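Local coordinates for dual function macrocyclase-peptidase POPB (PDB 5N4B), which cleaves peptide bonds after proline and macrocyclises peptide precursors, acting as a serine peptidase and macrocyclase in amanitin toxin biosynthesis, at residues L689-K694 with V709-D714; V600-V605 with A713-F718; T53-L58 with T676-V681; T657-D662 with M701-D706. The protein carries 1 engineered substitution. All coordinates share one frame; numbering follows the deposited sequence. Where two conformers were deposited one is given.

Interaction 1: residues L689-K694 with V709-D714; sequences LIKIDK and VKDAAD
K691 NZ lies between two carboxylates of the facing helix, making salt bridges to D711 OD1 at 2.9 Å and to D714 OD2 at 2.8 Å. The two aspartates are met differently. The ammonium comes down on D711 OD1 from above the carboxylate plane, but takes the anti lone pair of D714 OD2, the one turned away from the other oxygen. The syn lone pair of that same D714 oxygen goes to K710 NZ, at 2.7 Å, and Q60 is a further partner of K710. A water accepts from K691 NZ at 2.9 Å and donates to D711 O at 2.8 Å, giving the ammonium three acceptors. The lysine chain runs out straight from the strand and then bends at chi3 (62°), which delivers NZ between the acids. Behind this shell, strand 689-693 runs antiparallel to helix 709-714 with axes 12.1 Å apart, a gap the long lysine spans. The network fastens helix 705-722 to this edge strand of the alpha/beta hydrolase sheet. K703 ties the D711 carboxylate to D693. Two ammonium groups only 4.3 Å apart, K691 NZ and K710 NZ, are thus shielded by D714, and the surrounding ammonium groups would probably keep both aspartates ionised.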
loop_
_atom_site.group_PDB
_atom_site.type_symbol
_atom_site.label_atom_id
_atom_site.label_comp_id
_atom_site.label_asym_id
_atom_site.label_seq_id
_atom_site.Cartn_x
_atom_site.Cartn_y
_atom_site.Cartn_z
ATOM N N LEU A 689 4.056 6.065 -24.979
ATOM C CA LEU A 689 4.012 4.615 -25.092
ATOM C C LEU A 689 3.291 3.981 -23.905
ATOM O O LEU A 689 3.165 4.598 -22.830
ATOM C CB LEU A 689 5.410 4.020 -25.091
ATOM C CG LEU A 689 6.332 4.584 -26.151
ATOM C CD1 LEU A 689 7.733 4.045 -25.919
ATOM C CD2 LEU A 689 5.818 4.274 -27.525
ATOM N N ILE A 690 2.796 2.753 -24.081
ATOM C CA ILE A 690 2.181 1.996 -22.989
ATOM C C ILE A 690 2.626 0.545 -23.049
ATOM O O ILE A 690 2.649 -0.079 -24.125
ATOM C CB ILE A 690 0.638 2.123 -22.957
ATOM C CG1 ILE A 690 0.072 1.397 -21.735
ATOM C CG2 ILE A 690 0.010 1.587 -24.260
ATOM C CD1 ILE A 690 -1.395 1.760 -21.509
ATOM N N LYS A 691 2.987 0.014 -21.871
ATOM C CA LYS A 691 3.268 -1.399 -21.647
ATOM C C LYS A 691 2.080 -2.017 -20.934
ATOM O O LYS A 691 1.517 -1.416 -20.015
ATOM C CB LYS A 691 4.483 -1.558 -20.736
ATOM C CG LYS A 691 5.766 -1.404 -21.402
ATOM C CD LYS A 691 6.918 -1.578 -20.381
ATOM C CE LYS A 691 6.949 -2.951 -19.738
ATOM N NZ LYS A 691 8.125 -3.199 -18.837
ATOM N N ILE A 692 1.729 -3.244 -21.314
ATOM C CA ILE A 692 0.528 -3.915 -20.836
ATOM C C ILE A 692 0.932 -5.334 -20.473
ATOM O O ILE A 692 1.127 -6.175 -21.365
ATOM C CB ILE A 692 -0.599 -3.914 -21.873
ATOM C CG1 ILE A 692 -0.902 -2.462 -22.296
ATOM C CG2 ILE A 692 -1.819 -4.590 -21.251
ATOM C CD1 ILE A 692 -1.567 -2.245 -23.620
ATOM N N ASP A 693 1.040 -5.621 -19.188
ATOM C CA ASP A 693 1.375 -6.978 -18.760
ATOM C C ASP A 693 0.117 -7.831 -18.830
ATOM O O ASP A 693 -0.852 -7.538 -18.133
ATOM C CB ASP A 693 1.959 -6.945 -17.352
ATOM C CG ASP A 693 2.479 -8.322 -16.875
ATOM O OD1 ASP A 693 2.027 -9.365 -17.391
ATOM O OD2 ASP A 693 3.344 -8.370 -15.971
ATOM N N LYS A 694 0.137 -8.891 -19.639
ATOM C CA LYS A 694 -1.076 -9.681 -19.899
ATOM C C LYS A 694 -1.227 -10.894 -18.987
ATOM O O LYS A 694 -2.186 -11.644 -19.145
ATOM C CB LYS A 694 -1.130 -10.026 -21.376
ATOM C CG LYS A 694 -1.447 -8.732 -22.157
ATOM C CD LYS A 694 -1.589 -8.908 -23.624
ATOM C CE LYS A 694 -2.182 -7.646 -24.220
ATOM N NZ LYS A 694 -2.201 -7.788 -25.679
ATOM N N VAL A 709 12.248 -7.188 -11.851
ATOM C CA VAL A 709 13.560 -6.620 -12.208
ATOM C C VAL A 709 13.564 -6.135 -13.641
ATOM O O VAL A 709 14.059 -5.027 -13.942
ATOM C CB VAL A 709 14.662 -7.660 -11.939
ATOM C CG1 VAL A 709 15.974 -7.219 -12.604
ATOM C CG2 VAL A 709 14.836 -7.879 -10.429
ATOM N N LYS A 710 13.014 -6.937 -14.549
ATOM C CA LYS A 710 12.974 -6.568 -15.950
ATOM C C LYS A 710 12.157 -5.306 -16.134
ATOM O O LYS A 710 12.577 -4.384 -16.850
ATOM C CB LYS A 710 12.389 -7.738 -16.751
ATOM C CG LYS A 710 12.527 -7.603 -18.256
ATOM C CD LYS A 710 11.389 -6.846 -18.936
ATOM C CE LYS A 710 11.547 -6.856 -20.473
ATOM N NZ LYS A 710 10.479 -6.047 -21.131
ATOM N N ASP A 711 11.011 -5.224 -15.469
ATOM C CA ASP A 711 10.161 -4.045 -15.587
ATOM C C ASP A 711 10.834 -2.818 -14.987
ATOM O O ASP A 711 10.718 -1.725 -15.549
ATOM C CB ASP A 711 8.813 -4.275 -14.920
ATOM C CG ASP A 711 7.892 -5.204 -15.737
ATOM O OD1 ASP A 711 8.138 -5.445 -16.944
ATOM O OD2 ASP A 711 6.975 -5.765 -15.068
ATOM N N ALA A 712 11.573 -2.965 -13.878
ATOM C CA ALA A 712 12.293 -1.834 -13.312
ATOM C C ALA A 712 13.356 -1.328 -14.284
ATOM O O ALA A 712 13.528 -0.115 -14.466
ATOM C CB ALA A 712 12.916 -2.228 -11.968
ATOM N N ALA A 713 14.084 -2.237 -14.920
ATOM C CA ALA A 713 15.091 -1.806 -15.873
ATOM C C ALA A 713 14.468 -1.060 -17.049
ATOM O O ALA A 713 15.022 -0.064 -17.527
ATOM C CB ALA A 713 15.893 -3.010 -16.348
ATOM N N ASP A 714 13.324 -1.529 -17.542
ATOM C CA ASP A 714 12.637 -0.821 -18.632
ATOM C C ASP A 714 12.235 0.587 -18.197
ATOM O O ASP A 714 12.439 1.551 -18.937
ATOM C CB ASP A 714 11.365 -1.568 -19.016
ATOM C CG ASP A 714 11.578 -2.781 -19.901
ATOM O OD1 ASP A 714 12.686 -2.992 -20.379
ATOM O OD2 ASP A 714 10.578 -3.537 -20.116
HETATM O O HOH W 1 8.312 -1.093 -16.810
#

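Interaction 2: residues V600-V605 with A713-F718; sequences VPEGGV and ADKWGF
The carboxylate of E602 is met by K715 NZ nearly head-on to the C-O bond of OE2, at 2.9 Å, in a salt bridge. OE2 has a second donor in N575 ND2, from the neighbouring strand, while OE1 is hydrogen-bonded to a polar side chain of the bound peptide. The second flat group, the W716 indole, has K715 CE over the rim of one face, a doubtful detail because the tryptophan was modelled in two conformers.

Below the charged end the contact is aliphatic. V600 CG1 packs on K715 CD at 3.8 Å, its anti position to the backbone N (chi1 179°) aiming that methyl at the helix. K715 starts out extended; the kink at chi3 (82°) lays its methylenes obliquely over V600 and carries NZ to E602. The E602 and K715 side chains cross at about a right angle. E602 OE2 also sits 3.3 Å from K715 CD, so the oxygen lies alongside the lysine chain as well as at its end. N575 ties the pair together, since its OD1 accepts from K715 NZ.

The E602 side chain is about 7 Å from that of A578, the engineered replacement of the charge-relay residue. This is the C-terminal edge of the central parallel strands of an alpha/beta hydrolase sheet, where the catalytic residues and the substrate site of this fold gather.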
loop_
_atom_site.group_PDB
_atom_site.type_symbol
_atom_site.label_atom_id
_atom_site.label_comp_id
_atom_site.label_asym_id
_atom_site.label_seq_id
_atom_site.Cartn_x
_atom_site.Cartn_y
_atom_site.Cartn_z
ATOM N N VAL A 600 6.245 8.461 -15.949
ATOM C CA VAL A 600 5.928 7.021 -15.862
ATOM C C VAL A 600 4.754 6.847 -14.900
ATOM O O VAL A 600 4.956 6.673 -13.683
ATOM C CB VAL A 600 7.138 6.146 -15.499
ATOM C CG1 VAL A 600 6.675 4.683 -15.419
ATOM C CG2 VAL A 600 8.194 6.321 -16.532
ATOM N N PRO A 601 3.501 6.937 -15.385
ATOM C CA PRO A 601 2.332 6.623 -14.550
ATOM C C PRO A 601 2.049 5.140 -14.578
ATOM O O PRO A 601 1.966 4.554 -15.666
ATOM C CB PRO A 601 1.215 7.436 -15.207
ATOM C CG PRO A 601 1.632 7.480 -16.660
ATOM C CD PRO A 601 3.121 7.409 -16.730
ATOM N N GLU A 602 1.877 4.529 -13.411
ATOM C CA GLU A 602 1.680 3.074 -13.277
ATOM C C GLU A 602 0.270 2.793 -12.755
ATOM O O GLU A 602 -0.100 3.246 -11.680
ATOM C CB GLU A 602 2.718 2.465 -12.339
ATOM C CG GLU A 602 4.138 2.728 -12.763
ATOM C CD GLU A 602 5.167 2.139 -11.792
ATOM O OE1 GLU A 602 4.877 1.075 -11.168
ATOM O OE2 GLU A 602 6.277 2.659 -11.682
ATOM N N GLY A 603 -0.515 2.033 -13.499
ATOM C CA GLY A 603 -1.851 1.678 -13.035
ATOM C C GLY A 603 -2.689 2.832 -12.540
ATOM O O GLY A 603 -3.381 2.707 -11.512
ATOM N N GLY A 604 -2.652 3.952 -13.251
ATOM C CA GLY A 604 -3.243 5.180 -12.768
ATOM C C GLY A 604 -4.699 5.378 -13.124
ATOM O O GLY A 604 -5.213 4.897 -14.148
ATOM N N VAL A 605 -5.397 6.112 -12.263
ATOM C CA VAL A 605 -6.731 6.623 -12.600
ATOM C C VAL A 605 -6.528 7.773 -13.586
ATOM O O VAL A 605 -5.552 8.522 -13.486
ATOM C CB VAL A 605 -7.448 7.104 -11.331
ATOM C CG1 VAL A 605 -8.724 7.792 -11.639
ATOM C CG2 VAL A 605 -7.650 5.939 -10.369
ATOM N N ALA A 713 14.084 -2.237 -14.920
ATOM C CA ALA A 713 15.091 -1.806 -15.873
ATOM C C ALA A 713 14.468 -1.060 -17.049
ATOM O O ALA A 713 15.022 -0.064 -17.527
ATOM C CB ALA A 713 15.893 -3.010 -16.348
ATOM N N ASP A 714 13.324 -1.529 -17.542
ATOM C CA ASP A 714 12.637 -0.821 -18.632
ATOM C C ASP A 714 12.235 0.587 -18.197
ATOM O O ASP A 714 12.439 1.551 -18.937
ATOM C CB ASP A 714 11.365 -1.568 -19.016
ATOM C CG ASP A 714 11.578 -2.781 -19.901
ATOM O OD1 ASP A 714 12.686 -2.992 -20.379
ATOM O OD2 ASP A 714 10.578 -3.537 -20.116
ATOM N N LYS A 715 11.654 0.708 -17.011
ATOM C CA LYS A 715 11.150 1.994 -16.526
ATOM C C LYS A 715 12.284 2.991 -16.325
ATOM O O LYS A 715 12.260 4.113 -16.851
ATOM C CB LYS A 715 10.405 1.808 -15.196
ATOM C CG LYS A 715 10.168 3.053 -14.439
ATOM C CD LYS A 715 9.193 2.805 -13.300
ATOM C CE LYS A 715 9.833 2.232 -12.124
ATOM N NZ LYS A 715 9.018 2.636 -10.884
ATOM N N TRP A 716 13.298 2.585 -15.551
ATOM C CA TRP A 716 14.374 3.511 -15.226
ATOM C C TRP A 716 15.273 3.736 -16.435
ATOM O O TRP A 716 15.813 4.834 -16.615
ATOM C CB TRP A 716 15.164 3.029 -13.999
ATOM C CG TRP A 716 14.331 2.920 -12.761
ATOM C CD1 TRP A 716 14.147 1.798 -11.989
ATOM C CD2 TRP A 716 13.542 3.952 -12.159
ATOM N NE1 TRP A 716 13.304 2.082 -10.947
ATOM C CE2 TRP A 716 12.896 3.387 -11.036
ATOM C CE3 TRP A 716 13.316 5.294 -12.466
ATOM C CZ2 TRP A 716 12.049 4.123 -10.206
ATOM C CZ3 TRP A 716 12.471 6.024 -11.648
ATOM C CH2 TRP A 716 11.853 5.445 -10.529
ATOM N N GLY A 717 15.417 2.731 -17.289
ATOM C CA GLY A 717 16.162 2.935 -18.534
ATOM C C GLY A 717 15.455 3.883 -19.484
ATOM O O GLY A 717 16.093 4.727 -20.135
ATOM N N PHE A 718 14.141 3.775 -19.549
ATOM C CA PHE A 718 13.354 4.706 -20.360
ATOM C C PHE A 718 13.565 6.123 -19.870
ATOM O O PHE A 718 13.791 7.044 -20.653
ATOM C CB PHE A 718 11.884 4.317 -20.339
ATOM C CG PHE A 718 10.983 5.280 -21.090
ATOM C CD1 PHE A 718 10.748 5.052 -22.430
ATOM C CD2 PHE A 718 10.395 6.335 -20.466
ATOM C CE1 PHE A 718 9.942 5.908 -23.188
ATOM C CE2 PHE A 718 9.576 7.204 -21.199
ATOM C CZ PHE A 718 9.349 6.978 -22.539
#

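Interaction 3: residues T53-L58 with T676-V681; sequences TAQADL and TLQHNV
Q55 and Q678 reach toward each other from opposite directions and join their amides by a reciprocal pair of hydrogen bonds. Q55 NE2 donates to Q678 OE1 at 2.9 Å, and Q678 NE2 donates back to Q55 OE1 at 3.1 Å. Both bonds are nearly straight, and each acceptor lies close to the plane of the donating amide. The two amides are nearly coplanar, 30° apart, and together they close a ring of the kind seen in carboxylic acid and amide dimers. The pair ties the two amide orientations to each other, and a further bond from Q678 NE2 to L688 O sets which way round both lie. The routes to the meeting point differ: Q678 is extended beyond CG, whereas Q55 folds at chi2 (-71°), and that bend turns its amide into line.

A second set of hydrogen bonds lies within the helix that carries Q678. T676 O accepts from N680 N at 3.0 Å and from N680 ND2 at 2.9 Å, the two donors arriving on opposite faces of the carbonyl plane. This side-chain bond comes right where the helix gives out, just before V681.

Both glutamines are buried, and L688 lies at the start of strand 688-693. Q55 packs on I690 of that edge strand and L58 on L689, so helix 46-64 covers the strand next to helix 668-680. Its packing on the edge of the hydrolase sheet is consistent with the two-part catalytic domain of prolyl oligopeptidases, built from both ends of the chain.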
loop_
_atom_site.group_PDB
_atom_site.type_symbol
_atom_site.label_atom_id
_atom_site.label_comp_id
_atom_site.label_asym_id
_atom_site.label_seq_id
_atom_site.Cartn_x
_atom_site.Cartn_y
_atom_site.Cartn_z
ATOM N N THR A 53 -1.947 -5.311 -28.128
ATOM C CA THR A 53 -0.795 -5.986 -28.698
ATOM C C THR A 53 0.037 -5.019 -29.521
ATOM O O THR A 53 1.261 -4.950 -29.369
ATOM C CB THR A 53 -1.261 -7.170 -29.550
ATOM O OG1 THR A 53 -1.901 -8.112 -28.700
ATOM C CG2 THR A 53 -0.069 -7.831 -30.244
ATOM N N ALA A 54 -0.626 -4.204 -30.361
ATOM C CA ALA A 54 0.086 -3.209 -31.162
ATOM C C ALA A 54 0.812 -2.190 -30.270
ATOM O O ALA A 54 1.955 -1.799 -30.552
ATOM C CB ALA A 54 -0.848 -2.475 -32.129
ATOM N N GLN A 55 0.173 -1.750 -29.190
ATOM C CA GLN A 55 0.829 -0.775 -28.326
ATOM C C GLN A 55 2.011 -1.403 -27.602
ATOM O O GLN A 55 3.081 -0.798 -27.500
ATOM C CB GLN A 55 -0.155 -0.266 -27.281
ATOM C CG GLN A 55 -1.287 0.659 -27.795
ATOM C CD GLN A 55 -0.832 2.043 -28.217
ATOM O OE1 GLN A 55 0.302 2.457 -27.977
ATOM N NE2 GLN A 55 -1.698 2.729 -28.871
ATOM N N ALA A 56 1.828 -2.613 -27.082
ATOM C CA ALA A 56 2.881 -3.266 -26.317
ATOM C C ALA A 56 4.073 -3.602 -27.212
ATOM O O ALA A 56 5.230 -3.418 -26.789
ATOM C CB ALA A 56 2.339 -4.523 -25.622
ATOM N N ASP A 57 3.816 -3.973 -28.458
ATOM C CA ASP A 57 4.877 -4.239 -29.424
ATOM C C ASP A 57 5.631 -2.965 -29.750
ATOM O O ASP A 57 6.871 -2.982 -29.829
ATOM C CB ASP A 57 4.294 -4.842 -30.712
ATOM C CG ASP A 57 3.813 -6.303 -30.560
ATOM O OD1 ASP A 57 4.057 -6.951 -29.507
ATOM O OD2 ASP A 57 3.149 -6.786 -31.535
ATOM N N LEU A 58 4.920 -1.835 -29.923
ATOM C CA LEU A 58 5.594 -0.551 -30.159
ATOM C C LEU A 58 6.471 -0.176 -28.985
ATOM O O LEU A 58 7.610 0.299 -29.163
ATOM C CB LEU A 58 4.572 0.557 -30.439
ATOM C CG LEU A 58 5.086 1.944 -30.791
ATOM C CD1 LEU A 58 5.722 1.914 -32.159
ATOM C CD2 LEU A 58 3.941 2.910 -30.781
ATOM N N THR A 676 -5.885 9.104 -26.195
ATOM C CA THR A 676 -6.164 10.528 -26.316
ATOM C C THR A 676 -4.885 11.325 -26.560
ATOM O O THR A 676 -4.860 12.245 -27.385
ATOM C CB THR A 676 -6.919 10.989 -25.056
ATOM O OG1 THR A 676 -8.136 10.245 -24.941
ATOM C CG2 THR A 676 -7.286 12.426 -25.121
ATOM N N LEU A 677 -3.797 10.990 -25.866
ATOM C CA LEU A 677 -2.530 11.639 -26.147
ATOM C C LEU A 677 -2.118 11.409 -27.584
ATOM O O LEU A 677 -1.702 12.343 -28.279
ATOM C CB LEU A 677 -1.440 11.103 -25.234
ATOM C CG LEU A 677 -1.374 11.532 -23.782
ATOM C CD1 LEU A 677 -0.220 10.839 -23.085
ATOM C CD2 LEU A 677 -1.242 13.045 -23.694
ATOM N N GLN A 678 -2.150 10.154 -28.025
ATOM C CA GLN A 678 -1.695 9.823 -29.377
ATOM C C GLN A 678 -2.561 10.428 -30.444
ATOM O O GLN A 678 -2.047 10.726 -31.521
ATOM C CB GLN A 678 -1.560 8.301 -29.549
ATOM C CG GLN A 678 -0.483 7.670 -28.673
ATOM C CD GLN A 678 -0.442 6.133 -28.766
ATOM O OE1 GLN A 678 -1.288 5.501 -29.423
ATOM N NE2 GLN A 678 0.543 5.516 -28.103
ATOM N N HIS A 679 -3.834 10.687 -30.152
ATOM C CA HIS A 679 -4.708 11.368 -31.105
ATOM C C HIS A 679 -4.427 12.867 -31.160
ATOM O O HIS A 679 -4.515 13.491 -32.220
ATOM C CB HIS A 679 -6.145 11.158 -30.676
ATOM C CG HIS A 679 -7.108 12.004 -31.428
ATOM N ND1 HIS A 679 -7.460 11.739 -32.725
ATOM C CD2 HIS A 679 -7.827 13.084 -31.047
ATOM C CE1 HIS A 679 -8.333 12.641 -33.127
ATOM N NE2 HIS A 679 -8.581 13.461 -32.126
ATOM N N ASN A 680 -4.173 13.485 -30.016
ATOM C CA ASN A 680 -4.057 14.927 -29.945
ATOM C C ASN A 680 -2.693 15.428 -30.387
ATOM O O ASN A 680 -2.627 16.487 -31.048
ATOM C CB ASN A 680 -4.366 15.411 -28.540
ATOM C CG ASN A 680 -5.822 15.599 -28.335
ATOM O OD1 ASN A 680 -6.401 16.618 -28.743
ATOM N ND2 ASN A 680 -6.459 14.611 -27.747
ATOM N N VAL A 681 -1.607 14.736 -30.025
ATOM C CA VAL A 681 -0.248 15.162 -30.401
ATOM C C VAL A 681 0.480 14.008 -31.074
ATOM O O VAL A 681 1.525 13.547 -30.591
ATOM C CB VAL A 681 0.519 15.790 -29.228
ATOM C CG1 VAL A 681 -0.090 17.140 -28.870
ATOM C CG2 VAL A 681 0.490 14.888 -28.006
#

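Interaction 4: residues T657-D662 with M701-D706; sequences TVNIGD and MGKPTD
N659 is where these segments meet, its OD1 accepting a hydrogen bond of 2.9 Å from K703 NZ. Walking up to it, T657 is held by backbone bonds to P601 of the neighbouring strand and G603 just past its end, and V658 turns its side chain away from K703 to pack on S670 and F671 of helix 668-680. N659 points the other way from V658, toward K703: CG sits beside the backbone N (chi1 -64°), presenting the amide to the lysine, which comes out fully extended from the opposite direction. The ammonium is tilted only 17° from the carbonyl plane, at a C=O...N angle of 143°, and K703 CE lies 3.1 Å from OD1. K703 NZ also has salt bridges to D693, its strongest partner, and D711, so the amide joins a cluster of acids around one charge. In an alpha/beta hydrolase the acid of the catalytic triad follows the strand that ends here, and N659 is the residue from which the chain turns into it. I660 packs on I692 and W696 as the type I turn from N659 to D662 begins, G661 O accepts from R230, and D662 N closes the turn on N659 O at 3.1 Å. D662, of the charge relay system, has OD1 bonded to V665 N.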
loop_
_atom_site.group_PDB
_atom_site.type_symbol
_atom_site.label_atom_id
_atom_site.label_comp_id
_atom_site.label_asym_id
_atom_site.label_seq_id
_atom_site.Cartn_x
_atom_site.Cartn_y
_atom_site.Cartn_z
ATOM N N THR A 657 2.395 2.234 -17.720
ATOM C CA THR A 657 2.445 0.789 -17.478
ATOM C C THR A 657 1.177 0.362 -16.756
ATOM O O THR A 657 0.721 1.042 -15.836
ATOM C CB THR A 657 3.731 0.315 -16.744
ATOM O OG1 THR A 657 3.703 0.746 -15.390
ATOM C CG2 THR A 657 4.990 0.925 -17.395
ATOM N N VAL A 658 0.601 -0.758 -17.196
ATOM C CA VAL A 658 -0.556 -1.337 -16.549
ATOM C C VAL A 658 -0.445 -2.850 -16.529
ATOM O O VAL A 658 0.277 -3.455 -17.314
ATOM C CB VAL A 658 -1.918 -0.922 -17.169
ATOM C CG1 VAL A 658 -2.123 0.593 -17.117
ATOM C CG2 VAL A 658 -2.044 -1.482 -18.580
ATOM N N ASN A 659 -1.248 -3.459 -15.645
ATOM C CA ASN A 659 -1.449 -4.904 -15.555
ATOM C C ASN A 659 -2.875 -5.194 -15.981
ATOM O O ASN A 659 -3.811 -4.582 -15.474
ATOM C CB ASN A 659 -1.178 -5.349 -14.104
ATOM C CG ASN A 659 0.297 -5.116 -13.681
ATOM O OD1 ASN A 659 1.218 -5.413 -14.455
ATOM N ND2 ASN A 659 0.526 -4.586 -12.472
ATOM N N ILE A 660 -3.042 -6.096 -16.951
ATOM C CA ILE A 660 -4.348 -6.288 -17.590
ATOM C C ILE A 660 -5.434 -6.672 -16.601
ATOM O O ILE A 660 -6.585 -6.269 -16.773
ATOM C CB ILE A 660 -4.227 -7.290 -18.746
ATOM C CG1 ILE A 660 -5.415 -7.201 -19.697
ATOM C CG2 ILE A 660 -4.135 -8.694 -18.219
ATOM C CD1 ILE A 660 -5.529 -5.904 -20.442
ATOM N N GLY A 661 -5.088 -7.400 -15.558
ATOM C CA GLY A 661 -6.053 -7.905 -14.603
ATOM C C GLY A 661 -6.385 -6.989 -13.467
ATOM O O GLY A 661 -7.112 -7.381 -12.544
ATOM N N ASP A 662 -5.807 -5.789 -13.451
ATOM C CA ASP A 662 -5.950 -4.901 -12.316
ATOM C C ASP A 662 -7.424 -4.616 -12.029
ATOM O O ASP A 662 -8.141 -4.063 -12.870
ATOM C CB ASP A 662 -5.181 -3.598 -12.622
ATOM C CG ASP A 662 -4.914 -2.739 -11.384
ATOM O OD1 ASP A 662 -5.692 -2.774 -10.392
ATOM O OD2 ASP A 662 -3.916 -1.958 -11.414
ATOM N N MET A 701 -1.968 -10.453 -5.538
ATOM C CA MET A 701 -0.774 -11.148 -5.971
ATOM C C MET A 701 0.210 -10.167 -6.567
ATOM O O MET A 701 -0.166 -9.179 -7.216
ATOM C CB MET A 701 -1.129 -12.194 -7.032
ATOM C CG MET A 701 -1.934 -13.331 -6.473
ATOM S SD MET A 701 -2.332 -14.602 -7.683
ATOM C CE MET A 701 -0.730 -15.346 -8.006
ATOM N N GLY A 702 1.468 -10.501 -6.404
ATOM C CA GLY A 702 2.549 -9.807 -7.059
ATOM C C GLY A 702 3.120 -10.592 -8.234
ATOM O O GLY A 702 2.804 -11.745 -8.476
ATOM N N LYS A 703 3.990 -9.921 -8.954
ATOM C CA LYS A 703 4.697 -10.542 -10.063
ATOM C C LYS A 703 5.897 -11.327 -9.566
ATOM O O LYS A 703 6.423 -11.039 -8.484
ATOM C CB LYS A 703 5.219 -9.450 -10.989
ATOM C CG LYS A 703 4.156 -8.586 -11.627
ATOM C CD LYS A 703 4.742 -7.684 -12.634
ATOM C CE LYS A 703 3.649 -6.783 -13.173
ATOM N NZ LYS A 703 3.960 -6.281 -14.533
ATOM N N PRO A 704 6.417 -12.247 -10.375
ATOM C CA PRO A 704 7.684 -12.895 -10.009
ATOM C C PRO A 704 8.816 -11.873 -9.962
ATOM O O PRO A 704 8.811 -10.878 -10.683
ATOM C CB PRO A 704 7.907 -13.928 -11.111
ATOM C CG PRO A 704 6.541 -14.070 -11.826
ATOM C CD PRO A 704 5.853 -12.755 -11.638
ATOM N N THR A 705 9.811 -12.164 -9.136
ATOM C CA THR A 705 10.935 -11.239 -8.965
ATOM C C THR A 705 11.628 -10.936 -10.291
ATOM O O THR A 705 11.991 -9.795 -10.560
ATOM C CB THR A 705 11.931 -11.834 -7.988
ATOM O OG1 THR A 705 11.255 -12.065 -6.755
ATOM C CG2 THR A 705 13.062 -10.853 -7.727
ATOM N N ASP A 706 11.839 -11.947 -11.122
ATOM C CA ASP A 706 12.556 -11.713 -12.365
ATOM C C ASP A 706 11.821 -10.725 -13.266
ATOM O O ASP A 706 12.445 -9.872 -13.919
ATOM C CB ASP A 706 12.966 -13.020 -13.055
ATOM C CG ASP A 706 11.814 -13.987 -13.385
ATOM O OD1 ASP A 706 10.604 -13.629 -13.335
ATOM O OD2 ASP A 706 12.152 -15.176 -13.756
#

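Interactions 1, 2 and 4 all tie the chain's last helix or the loop leading into it to strands of one sheet, 598-602, 653-659 and 688-693, consecutive in it. Interaction 3 instead joins two other helices, and touches interaction 1 by packing Q55 on I690. Burial does not sort them by charge: interaction 2 is a buried salt bridge, interaction 3 a buried pair of neutral amides, interaction 1 a partly buried charge cluster, and interaction 4 a surface bond from a lysine to a neutral amide. Interactions 1 and 4 form one network, since K703 NZ is bridged to D693 OD2. Interactions 2 and 4 lie nearest the catalytic residues, whereas 1 and 3 are remote from them.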